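Local coordinates for protein 7,8-dihydro-6-hydroxymethylpterin pyrophosphokinase-dihydropteroate synthase (Plasmodium falciparum, PDB 6JWS) that probably catalyses two successive steps of folate biosynthesis, pyrophosphorylation of 6-hydroxymethyl-7,8-dihydropterin by ATP and condensation of the product with 4-aminobenzoate to give 7,8-dihydropteroate, at residues Asn487-Cys492 / Lys515-Lys520; Leu501-Ala506 / Pro511-Leu516; Gln557-Leu562 / Ile567-Ile572. The protein carries 1 engineered substitution. One frame throughout, in Å; residues are numbered along the deposited sequence.

Contact 1 of 3, residues Asn487-Cys492 / Lys515-Lys520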
loop_
_atom_site.group_PDB
_atom_site.type_symbol
_atom_site.label_atom_id
_atom_site.label_comp_id
_atom_site.label_asym_id
_atom_site.label_seq_id
_atom_site.Cartn_x
_atom_site.Cartn_y
_atom_site.Cartn_z
ATOM N N ASN B 487 16.693 25.352 29.360
ATOM C CA ASN B 487 17.106 24.931 30.696
ATOM C C ASN B 487 16.751 23.468 30.946
ATOM O O ASN B 487 17.556 22.723 31.503
ATOM C CB ASN B 487 16.596 25.868 31.797
ATOM C CG ASN B 487 17.457 27.113 31.890
ATOM O OD1 ASN B 487 18.624 27.091 31.518
ATOM N ND2 ASN B 487 16.897 28.219 32.347
ATOM N N VAL B 488 15.561 23.055 30.503
ATOM C CA VAL B 488 15.127 21.678 30.666
ATOM C C VAL B 488 16.061 20.773 29.867
ATOM O O VAL B 488 16.643 19.838 30.420
ATOM C CB VAL B 488 13.641 21.506 30.278
ATOM C CG1 VAL B 488 13.254 20.039 30.092
ATOM C CG2 VAL B 488 12.720 22.179 31.296
ATOM N N PHE B 489 16.259 21.091 28.580
ATOM C CA PHE B 489 17.106 20.251 27.755
ATOM C C PHE B 489 18.518 20.161 28.332
ATOM O O PHE B 489 19.100 19.080 28.310
ATOM C CB PHE B 489 17.140 20.671 26.278
ATOM C CG PHE B 489 17.791 19.627 25.381
ATOM C CD1 PHE B 489 17.230 18.368 25.226
ATOM C CD2 PHE B 489 18.965 19.899 24.690
ATOM C CE1 PHE B 489 17.824 17.410 24.412
ATOM C CE2 PHE B 489 19.533 18.954 23.845
ATOM C CZ PHE B 489 18.978 17.702 23.724
ATOM N N LYS B 490 19.069 21.292 28.811
ATOM C CA LYS B 490 20.421 21.319 29.361
ATOM C C LYS B 490 20.570 20.361 30.552
ATOM O O LYS B 490 21.509 19.580 30.616
ATOM C CB LYS B 490 20.849 22.750 29.720
ATOM C CG LYS B 490 22.265 22.868 30.269
ATOM C CD LYS B 490 22.727 24.308 30.491
ATOM C CE LYS B 490 23.897 24.424 31.451
ATOM N NZ LYS B 490 24.978 23.457 31.138
ATOM N N GLU B 491 19.624 20.388 31.483
ATOM C CA GLU B 491 19.731 19.534 32.659
ATOM C C GLU B 491 19.640 18.068 32.234
ATOM O O GLU B 491 20.270 17.214 32.847
ATOM C CB GLU B 491 18.657 19.888 33.694
ATOM C CG GLU B 491 18.857 19.187 35.033
ATOM C CD GLU B 491 17.767 19.373 36.078
ATOM O OE1 GLU B 491 16.793 20.106 35.821
ATOM O OE2 GLU B 491 17.877 18.757 37.147
ATOM N N CYS B 492 18.880 17.785 31.168
ATOM C CA CYS B 492 18.724 16.413 30.708
ATOM C C CYS B 492 20.011 15.906 30.075
ATOM O O CYS B 492 20.435 14.802 30.389
ATOM C CB CYS B 492 17.566 16.259 29.737
ATOM S SG CYS B 492 15.960 16.490 30.534
ATOM N N LYS B 515 23.116 24.690 20.423
ATOM C CA LYS B 515 24.450 24.508 20.976
ATOM C C LYS B 515 24.476 23.329 21.940
ATOM O O LYS B 515 25.528 22.737 22.163
ATOM C CB LYS B 515 24.893 25.724 21.792
ATOM C CG LYS B 515 25.021 27.047 21.046
ATOM C CD LYS B 515 25.595 28.072 22.003
ATOM C CE LYS B 515 24.836 29.378 22.060
ATOM N NZ LYS B 515 24.636 29.853 23.452
ATOM N N LEU B 516 23.324 22.980 22.507
ATOM C CA LEU B 516 23.268 21.857 23.419
ATOM C C LEU B 516 23.300 20.524 22.664
ATOM O O LEU B 516 23.477 19.499 23.312
ATOM C CB LEU B 516 22.004 21.970 24.285
ATOM C CG LEU B 516 21.890 23.180 25.226
ATOM C CD1 LEU B 516 20.602 23.093 26.046
ATOM C CD2 LEU B 516 23.087 23.255 26.173
ATOM N N LEU B 517 23.115 20.514 21.325
ATOM C CA LEU B 517 23.064 19.252 20.577
ATOM C C LEU B 517 24.475 18.755 20.268
ATOM O O LEU B 517 24.646 17.723 19.612
ATOM C CB LEU B 517 22.305 19.417 19.257
ATOM C CG LEU B 517 20.858 19.881 19.356
ATOM C CD1 LEU B 517 20.345 20.265 17.977
ATOM C CD2 LEU B 517 19.994 18.802 19.994
ATOM N N LYS B 518 25.470 19.509 20.742
ATOM C CA LYS B 518 26.878 19.249 20.491
ATOM C C LYS B 518 27.647 19.337 21.808
ATOM O O LYS B 518 27.478 20.279 22.579
ATOM C CB LYS B 518 27.398 20.282 19.489
ATOM C CG LYS B 518 27.337 19.841 18.034
ATOM C CD LYS B 518 27.292 20.934 16.982
ATOM C CE LYS B 518 28.180 22.136 17.220
ATOM N NZ LYS B 518 27.379 23.383 17.155
ATOM N N LYS B 519 28.456 18.315 22.081
ATOM C CA LYS B 519 29.437 18.370 23.151
ATOM C C LYS B 519 30.810 18.039 22.568
ATOM O O LYS B 519 30.945 17.869 21.360
ATOM C CB LYS B 519 29.049 17.405 24.272
ATOM C CG LYS B 519 27.857 17.830 25.113
ATOM C CD LYS B 519 27.942 17.347 26.546
ATOM C CE LYS B 519 27.821 15.845 26.702
ATOM N NZ LYS B 519 26.476 15.467 27.194
ATOM N N LYS B 520 31.816 17.940 23.441
ATOM C CA LYS B 520 33.190 17.656 23.048
ATOM C C LYS B 520 33.274 16.339 22.273
ATOM O O LYS B 520 34.039 16.240 21.316
ATOM C CB LYS B 520 34.117 17.667 24.274
ATOM C CG LYS B 520 34.629 19.039 24.712
ATOM C CD LYS B 520 35.412 19.028 26.022
ATOM C CE LYS B 520 34.778 19.822 27.150
ATOM N NZ LYS B 520 33.515 19.218 27.636
#
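Lys-490 meets Leu-516 only with its inner atoms, because its amine turns away and NZ forms a salt bridge with Asp-494, one turn further along helix 486-494. This helix belongs to the TIM barrel of the dihydropteroate synthase half, where it links strands 478-482 and 500-503; residues 515-520 lie in the connection from strand 500-503 to strand 525-529. Leu-516 is the side chain the connection presses against the helix. Leu-516 CD1 sits over the helix backbone, 3.6 Å from Lys-490 N, and 3.7 Å from Lys-490 CB, while the lysine chain runs across the leucine at about a right angle. The other branch is looser, with Leu-516 CD2 4.2 Å from Lys-490 CG.

Phe-489 carries the buried half of the contact. Its chi1 of -168° puts CG opposite the backbone N, and the ring leaves the helix toward the connection, sliding past Leu-516 in the opposite direction. Leu-516 CB meets the ring at its edge, in the ring plane, 3.7 Å from Phe-489 CD2. The ring also rests on Ile-481 of strand 478-482, in the layer between helix and barrel wall. The carbonyl oxygens of Lys-515 and Lys-518 both receive Lys-101 NZ, from the N-terminal half that contains the pyrophosphokinase, so the connection is tied to both halves of the enzyme. Leu-517 comes in at roughly a right angle to Phe-489, and Leu-517 CD2 lies obliquely by the end of the ring, 3.9 Å from CE2 and 4.0 Å from CZ of Phe-489.

Contact 2 of 3, residues Leu501-Ala506 / Pro511-Leu516. With PT1 (pteroic acid), chain I.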
loop_
_atom_site.group_PDB
_atom_site.type_symbol
_atom_site.label_atom_id
_atom_site.label_comp_id
_atom_site.label_asym_id
_atom_site.label_seq_id
_atom_site.Cartn_x
_atom_site.Cartn_y
_atom_site.Cartn_z
ATOM N N LEU B 501 16.429 15.672 21.096
ATOM C CA LEU B 501 15.559 16.824 21.277
ATOM C C LEU B 501 14.390 16.746 20.284
ATOM O O LEU B 501 14.577 16.657 19.071
ATOM C CB LEU B 501 16.366 18.122 21.122
ATOM C CG LEU B 501 15.552 19.430 21.097
ATOM C CD1 LEU B 501 14.816 19.664 22.418
ATOM C CD2 LEU B 501 16.443 20.627 20.808
ATOM N N ASN B 502 13.171 16.799 20.819
ATOM C CA ASN B 502 11.970 16.939 20.021
ATOM C C ASN B 502 11.426 18.356 20.218
ATOM O O ASN B 502 10.749 18.627 21.206
ATOM C CB ASN B 502 10.942 15.878 20.427
ATOM C CG ASN B 502 9.621 16.053 19.719
ATOM O OD1 ASN B 502 9.561 16.740 18.702
ATOM N ND2 ASN B 502 8.554 15.477 20.266
ATOM N N ASP B 503 11.723 19.259 19.268
ATOM C CA ASP B 503 11.445 20.681 19.437
ATOM C C ASP B 503 10.319 21.105 18.484
ATOM O O ASP B 503 10.538 21.312 17.291
ATOM C CB ASP B 503 12.730 21.497 19.269
ATOM C CG ASP B 503 12.612 22.972 19.648
ATOM O OD1 ASP B 503 11.574 23.629 19.288
ATOM O OD2 ASP B 503 13.543 23.459 20.338
ATOM N N ILE B 504 9.102 21.245 19.029
ATOM C CA ILE B 504 7.940 21.548 18.208
ATOM C C ILE B 504 7.990 22.978 17.654
ATOM O O ILE B 504 7.169 23.324 16.814
ATOM C CB ILE B 504 6.623 21.246 18.946
ATOM C CG1 ILE B 504 6.410 22.143 20.179
ATOM C CG2 ILE B 504 6.515 19.757 19.275
ATOM C CD1 ILE B 504 4.972 22.160 20.692
ATOM N N SER B 505 8.953 23.800 18.079
ATOM C CA SER B 505 9.133 25.122 17.484
ATOM C C SER B 505 10.197 25.108 16.378
ATOM O O SER B 505 10.555 26.153 15.839
ATOM C CB SER B 505 9.411 26.205 18.545
ATOM O OG SER B 505 10.767 26.174 19.017
ATOM N N ALA B 506 10.734 23.927 16.066
ATOM C CA ALA B 506 11.888 23.768 15.188
ATOM C C ALA B 506 13.047 24.657 15.659
ATOM O O ALA B 506 13.795 25.206 14.850
ATOM C CB ALA B 506 11.518 23.997 13.734
ATOM N N PRO B 511 16.921 29.482 19.773
ATOM C CA PRO B 511 17.928 28.878 18.893
ATOM C C PRO B 511 19.192 28.409 19.611
ATOM O O PRO B 511 19.855 27.500 19.113
ATOM C CB PRO B 511 18.214 29.950 17.837
ATOM C CG PRO B 511 16.938 30.770 17.832
ATOM C CD PRO B 511 16.476 30.798 19.276
ATOM N N GLU B 512 19.443 28.930 20.830
ATOM C CA GLU B 512 20.621 28.544 21.600
ATOM C C GLU B 512 20.566 27.065 21.992
ATOM O O GLU B 512 21.604 26.457 22.251
ATOM C CB GLU B 512 20.856 29.443 22.826
ATOM C CG GLU B 512 20.768 30.948 22.539
ATOM C CD GLU B 512 21.754 31.513 21.518
ATOM O OE1 GLU B 512 22.852 30.940 21.369
ATOM O OE2 GLU B 512 21.429 32.535 20.862
ATOM N N ILE B 513 19.359 26.477 22.026
ATOM C CA ILE B 513 19.205 25.070 22.388
ATOM C C ILE B 513 20.043 24.197 21.456
ATOM O O ILE B 513 20.386 23.072 21.816
ATOM C CB ILE B 513 17.714 24.657 22.411
ATOM C CG1 ILE B 513 17.471 23.407 23.259
ATOM C CG2 ILE B 513 17.120 24.523 21.007
ATOM C CD1 ILE B 513 16.014 23.193 23.605
ATOM N N ILE B 514 20.367 24.735 20.276
ATOM C CA ILE B 514 21.098 24.050 19.216
ATOM C C ILE B 514 22.531 23.761 19.666
ATOM O O ILE B 514 23.069 22.683 19.402
ATOM C CB ILE B 514 21.005 24.878 17.914
ATOM C CG1 ILE B 514 19.685 24.603 17.195
ATOM C CG2 ILE B 514 22.202 24.699 16.989
ATOM C CD1 ILE B 514 19.246 25.748 16.304
ATOM N N LYS B 515 23.116 24.690 20.423
ATOM C CA LYS B 515 24.450 24.508 20.976
ATOM C C LYS B 515 24.476 23.329 21.940
ATOM O O LYS B 515 25.528 22.737 22.163
ATOM C CB LYS B 515 24.893 25.724 21.792
ATOM C CG LYS B 515 25.021 27.047 21.046
ATOM C CD LYS B 515 25.595 28.072 22.003
ATOM C CE LYS B 515 24.836 29.378 22.060
ATOM N NZ LYS B 515 24.636 29.853 23.452
ATOM N N LEU B 516 23.324 22.980 22.507
ATOM C CA LEU B 516 23.268 21.857 23.419
ATOM C C LEU B 516 23.300 20.524 22.664
ATOM O O LEU B 516 23.477 19.499 23.312
ATOM C CB LEU B 516 22.004 21.970 24.285
ATOM C CG LEU B 516 21.890 23.180 25.226
ATOM C CD1 LEU B 516 20.602 23.093 26.046
ATOM C CD2 LEU B 516 23.087 23.255 26.173
HETATM C C2 PT1 I . 3.749 15.928 16.970
HETATM C C3 PT1 I . 3.399 16.210 18.363
HETATM C C5 PT1 I . 4.518 16.407 19.289
HETATM N N6 PT1 I . 2.121 16.285 18.807
HETATM C C7 PT1 I . 6.059 16.088 17.481
HETATM N N9 PT1 I . 5.791 16.328 18.806
HETATM C C10 PT1 I . 1.883 16.578 20.113
HETATM N N11 PT1 I . 7.360 16.033 17.019
HETATM C C12 PT1 I . 2.941 16.795 20.988
HETATM C C21 PT1 I . -5.186 17.700 17.437
HETATM O O22 PT1 I . -6.065 16.884 17.829
HETATM O O1 PT1 I . 2.778 15.744 16.067
HETATM N N4 PT1 I . 5.047 15.874 16.598
HETATM N N8 PT1 I . 4.220 16.689 20.569
HETATM C C13 PT1 I . 0.457 16.704 20.576
HETATM N N14 PT1 I . -0.117 17.950 20.000
HETATM C C15 PT1 I . -1.323 17.911 19.386
HETATM C C16 PT1 I . -1.601 18.787 18.314
HETATM C C17 PT1 I . -2.303 16.976 19.855
HETATM C C18 PT1 I . -2.867 18.715 17.683
HETATM C C19 PT1 I . -3.572 16.930 19.226
HETATM C C20 PT1 I . -3.843 17.785 18.128
HETATM O O23 PT1 I . -5.421 18.439 16.467
#
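Leu-501 and Ile-513 reach for each other tip to tip: Leu-501 CD2 lies 3.8 Å from Ile-513 CD1, and Leu-501 CD1 is almost as near. The trans chi1 of Ile-513 (-159°) extends its CD1 end toward the strand and leaves CG2 facing Asp-503. That carboxylate approaches from the opposite direction, with Asp-503 OD2 3.8 Å from Ile-513 CG2, an apolar neighbour for this oxygen. The other oxygen is held by the residues that follow it. Asp-503 OD1 takes Ser-505 OG at 2.7 Å on its syn lone pair and Ser-505 N at 2.9 Å nearly end-on, forming an Asx turn, and Cys-507 N is a further donor. A type I turn from Asp-503 to Ala-506 follows the strand.

Asn-502 faces the other way and pairs its amide with pteroic acid. Asn-502 OD1 accepts from PT1 N11 at 2.9 Å (171°), and Asn-502 ND2 donates to PT1 N9 at 3.2 Å (167°). Ile-504 CG2 sits over the pterin face, 3.5 Å from PT1 N9. This alternation, Leu-501 and Asp-503 outward to the connection and Asn-502 inward to the ligand, is characteristic of a TIM-barrel strand whose C-terminal end builds the pterin pocket of dihydropteroate synthase.

Contact 3 of 3, residues Gln557-Leu562 / Ile567-Ile572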
loop_
_atom_site.group_PDB
_atom_site.type_symbol
_atom_site.label_atom_id
_atom_site.label_comp_id
_atom_site.label_asym_id
_atom_site.label_seq_id
_atom_site.Cartn_x
_atom_site.Cartn_y
_atom_site.Cartn_z
ATOM N N GLN B 557 14.728 25.238 5.475
ATOM C CA GLN B 557 15.424 26.417 5.979
ATOM C C GLN B 557 15.964 26.152 7.390
ATOM O O GLN B 557 17.111 26.480 7.685
ATOM C CB GLN B 557 14.631 27.721 5.731
ATOM C CG GLN B 557 14.671 28.197 4.267
ATOM C CD GLN B 557 13.715 29.293 3.803
ATOM O OE1 GLN B 557 13.049 29.162 2.762
ATOM N NE2 GLN B 557 13.643 30.400 4.540
ATOM N N ARG B 558 15.177 25.488 8.254
ATOM C CA ARG B 558 15.647 25.205 9.609
ATOM C C ARG B 558 16.849 24.258 9.601
ATOM O O ARG B 558 17.816 24.455 10.351
ATOM C CB ARG B 558 14.563 24.584 10.504
ATOM C CG ARG B 558 13.382 25.496 10.774
ATOM C CD ARG B 558 13.920 26.833 11.237
ATOM N NE ARG B 558 14.466 26.839 12.579
ATOM C CZ ARG B 558 15.225 27.815 13.070
ATOM N NH1 ARG B 558 15.587 28.833 12.308
ATOM N NH2 ARG B 558 15.671 27.741 14.314
ATOM N N LEU B 559 16.757 23.202 8.790
ATOM C CA LEU B 559 17.872 22.274 8.662
ATOM C C LEU B 559 19.109 23.035 8.181
ATOM O O LEU B 559 20.191 22.838 8.708
ATOM C CB LEU B 559 17.491 21.118 7.720
ATOM C CG LEU B 559 18.607 20.123 7.385
ATOM C CD1 LEU B 559 18.069 18.712 7.158
ATOM C CD2 LEU B 559 19.460 20.582 6.194
ATOM N N ASN B 560 18.954 23.909 7.184
ATOM C CA ASN B 560 20.095 24.656 6.670
ATOM C C ASN B 560 20.758 25.449 7.795
ATOM O O ASN B 560 21.982 25.534 7.844
ATOM C CB ASN B 560 19.742 25.610 5.521
ATOM C CG ASN B 560 19.407 24.863 4.253
ATOM O OD1 ASN B 560 19.813 23.709 4.092
ATOM N ND2 ASN B 560 18.670 25.497 3.348
ATOM N N PHE B 561 19.936 26.047 8.669
ATOM C CA PHE B 561 20.439 26.816 9.799
ATOM C C PHE B 561 21.181 25.908 10.774
ATOM O O PHE B 561 22.303 26.211 11.154
ATOM C CB PHE B 561 19.315 27.556 10.515
ATOM C CG PHE B 561 19.755 28.341 11.728
ATOM C CD1 PHE B 561 20.499 29.505 11.589
ATOM C CD2 PHE B 561 19.385 27.950 13.008
ATOM C CE1 PHE B 561 20.866 30.257 12.698
ATOM C CE2 PHE B 561 19.749 28.708 14.115
ATOM C CZ PHE B 561 20.502 29.850 13.963
ATOM N N LEU B 562 20.582 24.780 11.153
ATOM C CA LEU B 562 21.259 23.874 12.066
ATOM C C LEU B 562 22.572 23.395 11.451
ATOM O O LEU B 562 23.595 23.326 12.132
ATOM C CB LEU B 562 20.349 22.687 12.406
ATOM C CG LEU B 562 19.527 22.874 13.678
ATOM C CD1 LEU B 562 18.420 23.902 13.491
ATOM C CD2 LEU B 562 18.968 21.544 14.160
ATOM N N ILE B 567 25.464 21.174 13.147
ATOM C CA ILE B 567 24.686 19.993 13.498
ATOM C C ILE B 567 24.760 19.030 12.313
ATOM O O ILE B 567 24.482 19.418 11.185
ATOM C CB ILE B 567 23.236 20.355 13.879
ATOM C CG1 ILE B 567 23.197 21.379 15.025
ATOM C CG2 ILE B 567 22.431 19.095 14.206
ATOM C CD1 ILE B 567 24.054 21.001 16.228
ATOM N N PRO B 568 25.255 17.788 12.502
ATOM C CA PRO B 568 25.390 16.849 11.385
ATOM C C PRO B 568 24.027 16.638 10.714
ATOM O O PRO B 568 23.033 16.415 11.402
ATOM C CB PRO B 568 25.855 15.551 12.061
ATOM C CG PRO B 568 26.467 15.985 13.393
ATOM C CD PRO B 568 25.731 17.247 13.792
ATOM N N ARG B 569 24.009 16.710 9.370
ATOM C CA ARG B 569 22.811 16.606 8.545
ATOM C C ARG B 569 22.005 15.340 8.848
ATOM O O ARG B 569 20.774 15.390 8.869
ATOM C CB ARG B 569 23.164 16.662 7.052
ATOM C CG ARG B 569 21.954 16.786 6.128
ATOM C CD ARG B 569 22.341 16.874 4.656
ATOM N NE ARG B 569 23.103 18.088 4.426
ATOM C CZ ARG B 569 22.583 19.204 3.933
ATOM N NH1 ARG B 569 21.314 19.236 3.543
ATOM N NH2 ARG B 569 23.357 20.266 3.807
ATOM N N TYR B 570 22.695 14.215 9.069
ATOM C CA TYR B 570 22.064 12.914 9.230
ATOM C C TYR B 570 21.423 12.779 10.618
ATOM O O TYR B 570 20.838 11.745 10.931
ATOM C CB TYR B 570 23.091 11.806 8.964
ATOM C CG TYR B 570 24.346 11.922 9.790
ATOM C CD1 TYR B 570 24.389 11.412 11.072
ATOM C CD2 TYR B 570 25.464 12.589 9.316
ATOM C CE1 TYR B 570 25.505 11.545 11.875
ATOM C CE2 TYR B 570 26.596 12.723 10.101
ATOM C CZ TYR B 570 26.617 12.189 11.378
ATOM O OH TYR B 570 27.711 12.322 12.183
ATOM N N ARG B 571 21.492 13.833 11.449
ATOM C CA ARG B 571 20.923 13.761 12.792
ATOM C C ARG B 571 19.669 14.633 12.922
ATOM O O ARG B 571 19.166 14.817 14.026
ATOM C CB ARG B 571 21.949 14.159 13.863
ATOM C CG ARG B 571 22.910 13.041 14.247
ATOM C CD ARG B 571 23.814 13.431 15.408
ATOM N NE ARG B 571 24.638 12.330 15.878
ATOM C CZ ARG B 571 24.260 11.408 16.760
ATOM N NH1 ARG B 571 23.029 11.444 17.267
ATOM N NH2 ARG B 571 25.106 10.457 17.124
ATOM N N ILE B 572 19.152 15.144 11.806
ATOM C CA ILE B 572 18.034 16.081 11.840
ATOM C C ILE B 572 16.831 15.416 11.182
ATOM O O ILE B 572 16.925 14.991 10.039
ATOM C CB ILE B 572 18.414 17.376 11.092
ATOM C CG1 ILE B 572 19.637 18.037 11.742
ATOM C CG2 ILE B 572 17.228 18.327 10.992
ATOM C CD1 ILE B 572 20.275 19.118 10.911
HETATM O O HOH W 1 20.321 21.541 2.230
HETATM O O HOH W 2 22.237 23.013 3.910
#
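Leu-559 swings its branched end away from its own backbone N (chi1 175°), and Arg-569 bends its otherwise extended chain at chi3 (-64°); together these torsions set a leucine methyl beside the guanidinium. The contact folds the C-terminal part of helix 547-564 onto the loop that leads into strand 572-575, the closing half of a beta-alpha-beta unit of the TIM barrel. Leu-559 and Arg-569 cross at about a right angle, and Leu-559 CD2 approaches the guanidinium obliquely, 3.5 Å from Arg-569 NH1. The same leucine uses its second branch on the strand, with Leu-559 CD1 3.9 Å from Ile-572 CG2.

Ile-572 is shared by successive turns of the helix. Ile-572 CD1 touches both leucines, 3.9 Å from Leu-562 CB and close to Leu-559 CG. Ile-567 closes the other end of the loop by packing its CB against Leu-562 CB. The turn is pinned there by the bond from Ile-567 N to Leu-562 O, 3.0 Å long and fairly straight (162°), with the donor above the carbonyl plane and not on a lone pair.

The polar end of Arg-569 is also bound to the pyrophosphokinase half: NE donates to Thr-51 O and NH2 to Asn-50 OD1, both from strand 46-57. Nearby, Arg-571 forms a salt bridge with Glu-35, so this loop is a seam between the two enzymes of the chain. Two waters link the guanidinium back to Asn-560 OD1 on the helix, though the one at Arg-569 NH2 is doubtful, being modelled too close to that oxygen. The other lies at the edge of the guanidinium, in its plane, 2.8 Å from Arg-569 NH1, and donates to Asn-560 OD1 at 2.9 Å.

In the fold
From the N-terminal side, contact 1 opens on helix 486-494 and closes the longer loop, through strand 500-503 to residues 515-520. Contact 2 closes a shorter loop within that span, and its second segment overlaps that of contact 1 at Lys-515 and Leu-516. Phe-489 joins the two by packing on both Leu-501 and Ile-513. Contact 3 follows in series, after strand 525-529, and closes the short turn from helix 547-564 to strand 572-575. Ile-514 packs on Leu-562, Lys-518 on Ile-567, and Ala-506 O is probably hydrogen-bonded to Arg-558 NE. Together the three contacts tie neighbouring units of one barrel side by side.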